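Local coordinates for anti-sigma-I factor RsgI2 (Clostridium thermocellum, PDB 4B9P), which probably restrains the sigma factor SigI2 and may release it when its extracellular cellulose-binding family 3 module, the part in this structure, binds polysaccharide, at residues I111-A116 and P122-W127; Y46-T49 and N55-Y58; Y131-N134 and S138-N141. One frame throughout, in Å; residues are numbered along the deposited sequence.

Contact 1 of 3, residues I111-A116 and P122-W127. With ZN (zinc ion), chain E.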
ATOM      1  N   ILE A 111      -4.318   3.539  -7.147  1.00 16.79           N
ATOM      2  CA  ILE A 111      -3.368   2.962  -8.094  1.00 16.86           C
ATOM      3  C   ILE A 111      -4.158   2.444  -9.299  1.00 16.28           C
ATOM      4  O   ILE A 111      -5.172   1.767  -9.162  1.00 16.94           O
ATOM      5  CB  ILE A 111      -2.577   1.750  -7.473  1.00 18.09           C
ATOM      6  CG1 ILE A 111      -1.776   2.227  -6.238  1.00 17.85           C
ATOM      7  CG2 ILE A 111      -1.650   1.076  -8.480  1.00 19.05           C
ATOM      8  CD1 ILE A 111      -2.475   1.957  -4.940  1.00 20.07           C
ATOM      9  N   GLY A 112      -3.663   2.757 -10.490  1.00 16.80           N
ATOM     10  CA  GLY A 112      -4.291   2.240 -11.693  1.00 17.52           C
ATOM     11  C   GLY A 112      -3.742   2.895 -12.928  1.00 16.52           C
ATOM     12  O   GLY A 112      -2.790   3.696 -12.889  1.00 17.44           O
ATOM     13  N   ASN A 113      -4.351   2.548 -14.066  1.00 16.13           N
ATOM     14  CA  ASN A 113      -3.987   3.136 -15.352  1.00 16.06           C
ATOM     15  C   ASN A 113      -4.142   4.661 -15.237  1.00 16.60           C
ATOM     16  O   ASN A 113      -5.195   5.143 -14.792  1.00 17.30           O
ATOM     17  CB  ASN A 113      -4.971   2.542 -16.384  1.00 17.05           C
ATOM     18  CG  ASN A 113      -4.713   2.962 -17.816  1.00 15.43           C
ATOM     19  OD1 ASN A 113      -4.387   4.099 -18.096  1.00 17.87           O
ATOM     20  ND2 ASN A 113      -4.934   2.044 -18.737  1.00 17.47           N
ATOM     21  N   SER A 114      -3.097   5.414 -15.608  1.00 16.91           N
ATOM     22  CA  SER A 114      -3.125   6.868 -15.494  1.00 18.01           C
ATOM     23  C   SER A 114      -4.382   7.485 -16.122  1.00 17.88           C
ATOM     24  O   SER A 114      -4.854   8.515 -15.661  1.00 21.74           O
ATOM     25  CB  SER A 114      -1.833   7.438 -16.092  1.00 19.44           C
ATOM     26  OG  SER A 114      -1.741   7.124 -17.489  1.00 20.09           O
ATOM     27  N   TYR A 115      -4.881   6.900 -17.200  1.00 17.40           N
ATOM     28  CA  TYR A 115      -6.063   7.428 -17.888  1.00 18.51           C
ATOM     29  C   TYR A 115      -7.348   7.148 -17.116  1.00 19.80           C
ATOM     30  O   TYR A 115      -8.338   7.844 -17.288  1.00 26.63           O
ATOM     31  CB  TYR A 115      -6.165   6.872 -19.313  1.00 18.41           C
ATOM     32  CG  TYR A 115      -5.139   7.433 -20.262  1.00 17.72           C
ATOM     33  CD1 TYR A 115      -3.824   6.930 -20.279  1.00 18.08           C
ATOM     34  CD2 TYR A 115      -5.479   8.464 -21.133  1.00 17.64           C
ATOM     35  CE1 TYR A 115      -2.892   7.433 -21.153  1.00 17.28           C
ATOM     36  CE2 TYR A 115      -4.534   8.961 -21.996  1.00 17.37           C
ATOM     37  CZ  TYR A 115      -3.248   8.446 -22.017  1.00 17.21           C
ATOM     38  OH  TYR A 115      -2.326   8.956 -22.890  1.00 17.58           O
ATOM     39  N   ALA A 116      -7.368   6.123 -16.289  1.00 19.11           N
ATOM     40  CA  ALA A 116      -8.512   5.835 -15.445  1.00 20.07           C
ATOM     41  C   ALA A 116      -8.547   6.695 -14.209  1.00 24.17           C
ATOM     42  O   ALA A 116      -9.614   7.007 -13.712  1.00 28.67           O
ATOM     43  CB  ALA A 116      -8.512   4.372 -15.057  1.00 22.59           C
ATOM     44  N   PRO A 122     -11.129   6.100 -20.204  1.00 20.26           N
ATOM     45  CA  PRO A 122      -9.833   5.693 -20.765  1.00 21.20           C
ATOM     46  C   PRO A 122     -10.006   5.265 -22.226  1.00 19.56           C
ATOM     47  O   PRO A 122     -10.977   4.578 -22.538  1.00 20.55           O
ATOM     48  CB  PRO A 122      -9.431   4.473 -19.897  1.00 20.84           C
ATOM     49  CG  PRO A 122     -10.330   4.533 -18.709  1.00 23.42           C
ATOM     50  CD  PRO A 122     -11.577   5.227 -19.114  1.00 24.06           C
ATOM     51  N   PRO A 123      -9.040   5.582 -23.095  1.00 17.24           N
ATOM     52  CA  PRO A 123      -9.176   5.249 -24.523  1.00 17.87           C
ATOM     53  C   PRO A 123      -8.679   3.826 -24.818  1.00 16.77           C
ATOM     54  O   PRO A 123      -7.824   3.610 -25.696  1.00 17.18           O
ATOM     55  CB  PRO A 123      -8.298   6.297 -25.174  1.00 18.78           C
ATOM     56  CG  PRO A 123      -7.153   6.445 -24.162  1.00 18.79           C
ATOM     57  CD  PRO A 123      -7.888   6.466 -22.828  1.00 18.01           C
ATOM     58  N   TYR A 124      -9.188   2.880 -24.039  1.00 17.54           N
ATOM     59  CA  TYR A 124      -8.699   1.514 -24.058  1.00 17.39           C
ATOM     60  C   TYR A 124      -9.830   0.517 -23.988  1.00 19.00           C
ATOM     61  O   TYR A 124     -10.881   0.809 -23.423  1.00 18.59           O
ATOM     62  CB  TYR A 124      -7.794   1.271 -22.828  1.00 18.11           C
ATOM     63  CG  TYR A 124      -6.493   2.016 -22.866  1.00 16.47           C
ATOM     64  CD1 TYR A 124      -5.458   1.630 -23.729  1.00 17.24           C
ATOM     65  CD2 TYR A 124      -6.294   3.134 -22.076  1.00 17.43           C
ATOM     66  CE1 TYR A 124      -4.252   2.313 -23.773  1.00 17.07           C
ATOM     67  CE2 TYR A 124      -5.095   3.843 -22.153  1.00 16.67           C
ATOM     68  CZ  TYR A 124      -4.077   3.410 -22.976  1.00 15.41           C
ATOM     69  OH  TYR A 124      -2.908   4.134 -23.004  1.00 16.22           O
ATOM     70  N   SER A 125      -9.565  -0.707 -24.459  1.00 19.41           N
ATOM     71  CA  SER A 125     -10.402  -1.855 -24.121  1.00 19.64           C
ATOM     72  C   SER A 125     -10.387  -2.047 -22.599  1.00 17.98           C
ATOM     73  O   SER A 125      -9.390  -1.749 -21.921  1.00 18.04           O
ATOM     74  CB  SER A 125      -9.857  -3.110 -24.772  1.00 23.75           C
ATOM     75  OG  SER A 125     -10.009  -3.031 -26.181  1.00 26.73           O
ATOM     76  N   GLU A 126     -11.449  -2.626 -22.078  1.00 18.61           N
ATOM     77  CA  GLU A 126     -11.663  -2.680 -20.641  1.00 18.36           C
ATOM     78  C   GLU A 126     -10.482  -3.307 -19.907  1.00 18.19           C
ATOM     79  O   GLU A 126     -10.117  -2.871 -18.813  1.00 17.85           O
ATOM     80  CB  GLU A 126     -12.958  -3.492 -20.358  1.00 23.12           C
ATOM     81  CG  GLU A 126     -13.167  -3.749 -18.925  1.00 30.03           C
ATOM     82  CD  GLU A 126     -14.432  -4.499 -18.561  1.00 30.74           C
ATOM     83  OE1 GLU A 126     -15.439  -4.380 -19.273  1.00 34.54           O
ATOM     84  OE2 GLU A 126     -14.453  -5.204 -17.521  1.00 34.59           O
ATOM     85  N   TRP A 127      -9.944  -4.407 -20.450  1.00 18.51           N
ATOM     86  CA  TRP A 127      -8.896  -5.165 -19.760  1.00 18.56           C
ATOM     87  C   TRP A 127      -7.614  -4.356 -19.551  1.00 16.75           C
ATOM     88  O   TRP A 127      -6.805  -4.692 -18.678  1.00 17.51           O
ATOM     89  CB  TRP A 127      -8.622  -6.494 -20.451  1.00 19.91           C
ATOM     90  CG  TRP A 127      -8.236  -6.345 -21.863  1.00 21.91           C
ATOM     91  CD1 TRP A 127      -6.981  -6.057 -22.362  1.00 24.54           C
ATOM     92  CD2 TRP A 127      -9.108  -6.465 -22.999  1.00 25.19           C
ATOM     93  NE1 TRP A 127      -7.037  -6.002 -23.745  1.00 28.10           N
ATOM     94  CE2 TRP A 127      -8.325  -6.259 -24.157  1.00 26.72           C
ATOM     95  CE3 TRP A 127     -10.468  -6.743 -23.143  1.00 27.01           C
ATOM     96  CZ2 TRP A 127      -8.865  -6.326 -25.441  1.00 28.82           C
ATOM     97  CZ3 TRP A 127     -11.009  -6.814 -24.431  1.00 28.16           C
ATOM     98  CH2 TRP A 127     -10.206  -6.613 -25.555  1.00 29.12           C
TER
HETATM   99 ZN    ZN E1170     -15.909  -6.057 -16.608  0.75 53.24          ZN
HETATM  100  O   HOH W   1     -17.056  -7.686 -16.293  1.00 49.78           O
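Y124 points the edge of its ring at the face of Y115, a T-shaped pair with centroids 5.6 Å apart and planes at 78°. The closest carbons of the pair are Y124 CE2 and Y115 CD1, at 3.8 Å. Alongside, the P123 ring brings its CD within 3.6 Å of Y115 CD2, so the tyrosine is met by an aromatic ring and by a proline, each crossing it at about a right angle. P123 sits at the centre of an inverse gamma turn, and that bend carries the chain from P122 on to Y124.

Y115 against P123 and Y124 is the tight part of the contact, although Y115 and P123 are largely exposed: the T-shaped pair has its Y115 side at the solvent, with Y124 partly covered. Looser, although A116 is buried, is the contact of A116 with P122, where A116 CB lies 4.1 Å from P122 CG. N113 is buried too. Its CG is trans to the backbone N (chi1 -176°), which places N113 OD1 to take the N-H of Y115 at 3.0 Å as the N-cap of helix 114-117. On the same amide N113 ND2 comes to 3.8 Å from Y124 CD2, but its hydrogen bond goes to N128 O. Farther along the loop, E126 reaches out on an extended chain and binds zinc through OE2 at 1.9 Å, with water 1 and E19 as other ligands.

N55 ties the two segments together, giving its ND2 to both N113 OD1 and Y124 OH. The contact thus joins the corner after strand 104-111, the short helix 114-117 and the loop leading to strand 131-132, beside the start of strand 56-63.

Contact 2 of 3, residues Y46-T49 and N55-Y58. With CA (calcium ion), chain B.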
ATOM      1  N   TYR A  46       1.959  -3.503  -0.752  1.00 15.64           N
ATOM      2  CA  TYR A  46       0.633  -4.040  -1.060  1.00 16.19           C
ATOM      3  C   TYR A  46       0.817  -4.899  -2.317  1.00 16.08           C
ATOM      4  O   TYR A  46       1.114  -4.357  -3.387  1.00 16.53           O
ATOM      5  CB  TYR A  46      -0.349  -2.881  -1.343  1.00 16.62           C
ATOM      6  CG  TYR A  46      -1.761  -3.365  -1.646  1.00 16.51           C
ATOM      7  CD1 TYR A  46      -2.154  -3.719  -2.956  1.00 17.11           C
ATOM      8  CD2 TYR A  46      -2.732  -3.437  -0.637  1.00 17.22           C
ATOM      9  CE1 TYR A  46      -3.433  -4.194  -3.212  1.00 17.02           C
ATOM     10  CE2 TYR A  46      -4.039  -3.896  -0.899  1.00 17.23           C
ATOM     11  CZ  TYR A  46      -4.379  -4.246  -2.192  1.00 15.78           C
ATOM     12  OH  TYR A  46      -5.641  -4.684  -2.372  1.00 16.67           O
ATOM     13  N   TYR A  47       0.625  -6.206  -2.185  1.00 16.10           N
ATOM     14  CA  TYR A  47       0.891  -7.162  -3.264  1.00 15.80           C
ATOM     15  C   TYR A  47      -0.366  -7.475  -4.061  1.00 15.37           C
ATOM     16  O   TYR A  47      -1.454  -7.637  -3.484  1.00 16.21           O
ATOM     17  CB  TYR A  47       1.389  -8.474  -2.677  1.00 16.34           C
ATOM     18  CG  TYR A  47       2.722  -8.411  -2.031  1.00 17.27           C
ATOM     19  CD1 TYR A  47       3.895  -8.483  -2.797  1.00 19.26           C
ATOM     20  CD2 TYR A  47       2.833  -8.241  -0.648  1.00 21.43           C
ATOM     21  CE1 TYR A  47       5.147  -8.466  -2.190  1.00 23.90           C
ATOM     22  CE2 TYR A  47       4.065  -8.195  -0.045  1.00 25.34           C
ATOM     23  CZ  TYR A  47       5.214  -8.292  -0.804  1.00 27.68           C
ATOM     24  OH  TYR A  47       6.428  -8.247  -0.129  1.00 34.97           O
ATOM     25  N   TYR A  48      -0.225  -7.591  -5.382  1.00 15.56           N
ATOM     26  CA  TYR A  48      -1.401  -7.798  -6.218  1.00 15.54           C
ATOM     27  C   TYR A  48      -0.931  -8.400  -7.547  1.00 15.00           C
ATOM     28  O   TYR A  48       0.272  -8.529  -7.818  1.00 15.47           O
ATOM     29  CB  TYR A  48      -2.139  -6.469  -6.428  1.00 16.12           C
ATOM     30  CG  TYR A  48      -1.412  -5.422  -7.268  1.00 15.30           C
ATOM     31  CD1 TYR A  48      -0.392  -4.625  -6.724  1.00 16.47           C
ATOM     32  CD2 TYR A  48      -1.775  -5.205  -8.589  1.00 16.72           C
ATOM     33  CE1 TYR A  48       0.269  -3.696  -7.467  1.00 17.09           C
ATOM     34  CE2 TYR A  48      -1.124  -4.224  -9.349  1.00 17.35           C
ATOM     35  CZ  TYR A  48      -0.116  -3.477  -8.761  1.00 17.33           C
ATOM     36  OH  TYR A  48       0.538  -2.530  -9.508  1.00 19.27           O
ATOM     37  N   THR A  49      -1.909  -8.778  -8.369  1.00 15.13           N
ATOM     38  CA  THR A  49      -1.631  -9.151  -9.768  1.00 15.09           C
ATOM     39  C   THR A  49      -2.151  -8.054 -10.685  1.00 15.25           C
ATOM     40  O   THR A  49      -3.321  -7.686 -10.632  1.00 15.49           O
ATOM     41  CB  THR A  49      -2.283 -10.487 -10.103  1.00 15.94           C
ATOM     42  OG1 THR A  49      -3.642 -10.471  -9.636  1.00 16.06           O
ATOM     43  CG2 THR A  49      -1.486 -11.653  -9.470  1.00 16.68           C
ATOM     44  N   ASN A  55      -0.081   1.427 -17.974  1.00 17.01           N
ATOM     45  CA  ASN A  55       0.059   2.819 -17.503  1.00 16.10           C
ATOM     46  C   ASN A  55      -0.140   2.924 -15.996  1.00 16.60           C
ATOM     47  O   ASN A  55      -0.683   3.929 -15.513  1.00 17.02           O
ATOM     48  CB  ASN A  55      -0.929   3.780 -18.171  1.00 16.81           C
ATOM     49  CG  ASN A  55      -0.961   3.692 -19.669  1.00 16.11           C
ATOM     50  OD1 ASN A  55       0.072   3.570 -20.338  1.00 18.61           O
ATOM     51  ND2 ASN A  55      -2.155   3.829 -20.232  1.00 16.59           N
ATOM     52  N   GLU A  56       0.273   1.913 -15.246  1.00 16.48           N
ATOM     53  CA  GLU A  56      -0.049   1.928 -13.815  1.00 16.96           C
ATOM     54  C   GLU A  56       0.743   3.016 -13.096  1.00 16.41           C
ATOM     55  O   GLU A  56       1.959   3.056 -13.196  1.00 19.02           O
ATOM     56  CB  GLU A  56       0.272   0.594 -13.206  1.00 17.74           C
ATOM     57  CG  GLU A  56      -0.554  -0.557 -13.713  1.00 19.60           C
ATOM     58  CD  GLU A  56      -0.177  -1.794 -12.926  1.00 20.49           C
ATOM     59  OE1 GLU A  56       0.824  -2.463 -13.310  1.00 22.03           O
ATOM     60  OE2 GLU A  56      -0.775  -2.064 -11.851  1.00 20.28           O
ATOM     61  N   ILE A  57       0.045   3.860 -12.331  1.00 17.06           N
ATOM     62  CA  ILE A  57       0.670   4.908 -11.538  1.00 18.05           C
ATOM     63  C   ILE A  57       0.119   4.834 -10.125  1.00 17.34           C
ATOM     64  O   ILE A  57      -0.960   4.269  -9.871  1.00 18.69           O
ATOM     65  CB  ILE A  57       0.423   6.319 -12.153  1.00 20.57           C
ATOM     66  CG1 ILE A  57      -1.067   6.667 -12.139  1.00 23.44           C
ATOM     67  CG2 ILE A  57       1.062   6.424 -13.553  1.00 23.07           C
ATOM     68  CD1 ILE A  57      -1.328   8.151 -12.375  1.00 26.18           C
ATOM     69  N   TYR A  58       0.859   5.429  -9.211  1.00 18.83           N
ATOM     70  CA  TYR A  58       0.474   5.558  -7.827  1.00 18.57           C
ATOM     71  C   TYR A  58       0.186   7.029  -7.535  1.00 18.95           C
ATOM     72  O   TYR A  58       0.960   7.913  -7.943  1.00 20.30           O
ATOM     73  CB  TYR A  58       1.676   5.135  -6.923  1.00 19.16           C
ATOM     74  CG  TYR A  58       1.424   5.457  -5.469  1.00 19.18           C
ATOM     75  CD1 TYR A  58       0.726   4.571  -4.676  1.00 17.72           C
ATOM     76  CD2 TYR A  58       1.798   6.696  -4.929  1.00 19.41           C
ATOM     77  CE1 TYR A  58       0.435   4.863  -3.335  1.00 18.43           C
ATOM     78  CE2 TYR A  58       1.525   7.003  -3.615  1.00 18.97           C
ATOM     79  CZ  TYR A  58       0.811   6.108  -2.840  1.00 18.01           C
ATOM     80  OH  TYR A  58       0.479   6.438  -1.556  1.00 18.94           O
TER
HETATM   81 CA    CA B1167      -5.393  -8.845 -10.028  1.00 15.38          CA
HETATM   82  O   HOH W   2      -5.710  -6.442  -9.508  1.00 17.00           O
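Y48 brings its hydroxyl end-on to E56: Y48 OH donates to E56 OE2 at 2.7 Å. The two side chains come from opposite directions, and the ring and carboxylate planes stand 83° apart. E56 OE2 lies at the edge of the ring, close to its plane and 3.3 Å from Y48 CE2, whereas the hydroxyl meets OE2 from above the carboxylate, 38° out of its plane. The phenol gets there from chi1 68°, with CG wedged between the backbone N and the carbonyl carbon; E56 comes to meet it on a chain extended beyond CG. The same OE2 is hydrogen-bonded to Y131 OH, so two tyrosine hydroxyls grip one oxygen, which probably helps to keep the carboxylate ionised.

Right after Y48 the chain turns to calcium. T49 binds it twice, through its carbonyl O at 2.5 Å and its OG1 at 2.4 Å, and D51, D132, S135 and D136 with water 2 share the ion.

Y48 ends strand 42-48 of one sheet of the beta-sandwich, while E56 opens strand 56-63, an outermost strand of the other sheet. Their bond therefore spans the two sheets at the calcium end, with V74 of strand 70-81 touching both side chains and S86 and V88 of strand 84-92 lying against Y48.

Contact 3 of 3, residues Y131-N134 and S138-N141. With CA (calcium ion), chain B.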
ATOM      1  N   TYR A 131      -8.806  -3.951 -13.195  1.00 16.22           N
ATOM      2  CA  TYR A 131      -8.192  -4.973 -12.354  1.00 15.69           C
ATOM      3  C   TYR A 131      -9.202  -5.992 -11.888  1.00 17.48           C
ATOM      4  O   TYR A 131     -10.369  -5.649 -11.626  1.00 19.61           O
ATOM      5  CB  TYR A 131      -7.661  -4.333 -11.111  1.00 16.95           C
ATOM      6  CG  TYR A 131      -6.454  -3.438 -11.287  1.00 16.17           C
ATOM      7  CD1 TYR A 131      -5.218  -3.966 -11.609  1.00 17.23           C
ATOM      8  CD2 TYR A 131      -6.556  -2.079 -11.050  1.00 17.49           C
ATOM      9  CE1 TYR A 131      -4.095  -3.139 -11.691  1.00 17.01           C
ATOM     10  CE2 TYR A 131      -5.451  -1.254 -11.101  1.00 18.71           C
ATOM     11  CZ  TYR A 131      -4.223  -1.794 -11.394  1.00 17.18           C
ATOM     12  OH  TYR A 131      -3.121  -0.961 -11.455  1.00 19.19           O
ATOM     13  N   ASP A 132      -8.737  -7.239 -11.665  1.00 16.25           N
ATOM     14  CA  ASP A 132      -9.471  -8.229 -10.891  1.00 15.87           C
ATOM     15  C   ASP A 132      -8.862  -8.261  -9.501  1.00 16.21           C
ATOM     16  O   ASP A 132      -7.667  -8.588  -9.369  1.00 16.28           O
ATOM     17  CB  ASP A 132      -9.337  -9.593 -11.566  1.00 16.60           C
ATOM     18  CG  ASP A 132      -9.919 -10.680 -10.730  1.00 17.84           C
ATOM     19  OD1 ASP A 132      -9.215 -11.284  -9.877  1.00 19.12           O
ATOM     20  OD2 ASP A 132     -11.111 -10.971 -10.932  1.00 21.95           O
ATOM     21  N   GLN A 133      -9.649  -7.953  -8.460  1.00 16.24           N
ATOM     22  CA  GLN A 133      -9.058  -7.827  -7.115  1.00 16.06           C
ATOM     23  C   GLN A 133      -8.957  -9.133  -6.356  1.00 16.22           C
ATOM     24  O   GLN A 133      -8.137  -9.241  -5.465  1.00 16.97           O
ATOM     25  CB  GLN A 133      -9.837  -6.821  -6.259  1.00 16.73           C
ATOM     26  CG  GLN A 133      -9.869  -5.423  -6.861  1.00 17.89           C
ATOM     27  CD  GLN A 133     -10.088  -4.347  -5.848  1.00 15.93           C
ATOM     28  OE1 GLN A 133      -9.111  -3.883  -5.247  1.00 16.91           O
ATOM     29  NE2 GLN A 133     -11.341  -3.986  -5.584  1.00 17.34           N
ATOM     30  N   ASN A 134      -9.810 -10.108  -6.631  1.00 16.92           N
ATOM     31  CA  ASN A 134      -9.750 -11.323  -5.813  1.00 18.92           C
ATOM     32  C   ASN A 134      -8.481 -12.128  -6.098  1.00 18.61           C
ATOM     33  O   ASN A 134      -8.111 -12.973  -5.282  1.00 21.46           O
ATOM     34  CB  ASN A 134     -10.993 -12.165  -6.069  1.00 23.06           C
ATOM     35  CG  ASN A 134     -12.234 -11.536  -5.503  1.00 28.99           C
ATOM     36  OD1 ASN A 134     -13.199 -11.290  -6.214  1.00 37.41           O
ATOM     37  ND2 ASN A 134     -12.204 -11.249  -4.221  1.00 27.19           N
ATOM     38  N   SER A 138      -2.932  -9.025  -1.272  1.00 16.04           N
ATOM     39  CA  SER A 138      -3.200  -8.115  -0.165  1.00 16.35           C
ATOM     40  C   SER A 138      -4.642  -7.663  -0.039  1.00 16.12           C
ATOM     41  O   SER A 138      -4.969  -6.998   0.936  1.00 17.15           O
ATOM     42  CB  SER A 138      -2.288  -6.882  -0.259  1.00 16.13           C
ATOM     43  OG  SER A 138      -0.922  -7.240  -0.127  1.00 16.98           O
ATOM     44  N   PHE A 139      -5.495  -7.999  -1.014  1.00 16.76           N
ATOM     45  CA  PHE A 139      -6.879  -7.510  -1.017  1.00 17.16           C
ATOM     46  C   PHE A 139      -7.738  -8.076   0.113  1.00 16.32           C
ATOM     47  O   PHE A 139      -7.673  -9.268   0.414  1.00 18.11           O
ATOM     48  CB  PHE A 139      -7.490  -7.874  -2.376  1.00 17.43           C
ATOM     49  CG  PHE A 139      -8.922  -7.482  -2.558  1.00 16.71           C
ATOM     50  CD1 PHE A 139      -9.310  -6.130  -2.505  1.00 17.35           C
ATOM     51  CD2 PHE A 139      -9.870  -8.451  -2.846  1.00 17.89           C
ATOM     52  CE1 PHE A 139     -10.640  -5.757  -2.719  1.00 17.64           C
ATOM     53  CE2 PHE A 139     -11.192  -8.082  -3.092  1.00 18.26           C
ATOM     54  CZ  PHE A 139     -11.567  -6.724  -3.022  1.00 17.79           C
ATOM     55  N   ASN A 140      -8.551  -7.216   0.709  1.00 16.51           N
ATOM     56  CA  ASN A 140      -9.530  -7.589   1.714  1.00 16.94           C
ATOM     57  C   ASN A 140     -10.916  -7.290   1.155  1.00 17.81           C
ATOM     58  O   ASN A 140     -11.283  -6.145   1.002  1.00 17.76           O
ATOM     59  CB  ASN A 140      -9.245  -6.732   2.967  1.00 17.74           C
ATOM     60  CG  ASN A 140     -10.215  -6.984   4.098  1.00 18.35           C
ATOM     61  OD1 ASN A 140     -11.329  -7.514   3.916  1.00 19.25           O
ATOM     62  ND2 ASN A 140      -9.807  -6.579   5.301  1.00 20.26           N
ATOM     63  N   ASN A 141     -11.656  -8.329   0.817  1.00 19.21           N
ATOM     64  CA  ASN A 141     -12.942  -8.138   0.175  1.00 20.02           C
ATOM     65  C   ASN A 141     -14.096  -7.752   1.068  1.00 20.71           C
ATOM     66  O   ASN A 141     -15.222  -7.572   0.560  1.00 23.48           O
ATOM     67  CB  ASN A 141     -13.334  -9.347  -0.707  1.00 24.17           C
ATOM     68  CG  ASN A 141     -13.703 -10.583   0.084  1.00 28.16           C
ATOM     69  OD1 ASN A 141     -13.882 -10.553   1.296  1.00 27.68           O
ATOM     70  ND2 ASN A 141     -13.816 -11.690  -0.625  1.00 34.87           N
TER
HETATM   71 CA    CA B1167      -5.393  -8.845 -10.028  1.00 15.38          CA
HETATM   72  O   HOH W   3     -14.832 -10.704  -3.460  1.00 49.13           O
HETATM   73  O   HOH W   2      -5.710  -6.442  -9.508  1.00 17.00           O
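F139 has CG trans to its backbone N (chi1 179°) and Q133 has CG opposite its carbonyl carbon (chi1 -60°), and these two turns bring the phenyl ring under the glutamine. Q133 CB stands over the centre of the F139 ring, 3.5 Å from its centroid and only 5° off the normal, a clean CH-pi contact. The amide extends past the rim on the CE1 side, with Q133 NE2 3.4 Å from F139 CE1. That NE2 is spoken for by T17 O. The backbone is close as well: Q133 O lies 3.2 Å from F139 CD2.

A different approach is made by N134. Its ND2 comes to the edge of the ring, near the plane and 3.5 Å from F139 CE2. The same N134 ND2 donates to water 3 at 2.8 Å, and N141 ND2 gives the water a weak bond at 3.2 Å. This bridge joins the two exposed asparagines outside the buried F139-Q133 pair. The face of F139 away from Q133 has N141 N above its rim.

Just ahead of the glutamine, D132 O binds calcium at 2.4 Å, and the loop between the two segments supplies S135 and D136 to the same ion; the contact closes across that loop. Strand 131-132 pairs here with strand 19-20, whose T20 touches Q133, and F139 packs on N13 of strand 7-13 and Y46 of strand 42-48.

Overall arrangement
The calcium ion ties contacts 2 and 3 together, their centres 12 Å apart: both supply ligands and both hold water 2. Two bonds also join them, the one from E56 to the Y131 hydroxyl and one from Y47 N to S138 OG at 2.8 Å. Contact 1, centred 13 Å from contact 2, is stitched to it through N55, whose O takes S114 N at 2.8 Å and whose side chain reaches Y124. From contact 1 to contact 3 the centres lie 17 Å apart, and G112 CA packs against Y131 OH at 3.4 Å. Contact 1 also holds E126 of the zinc site; calcium lies about 13 Å from N113's side chain.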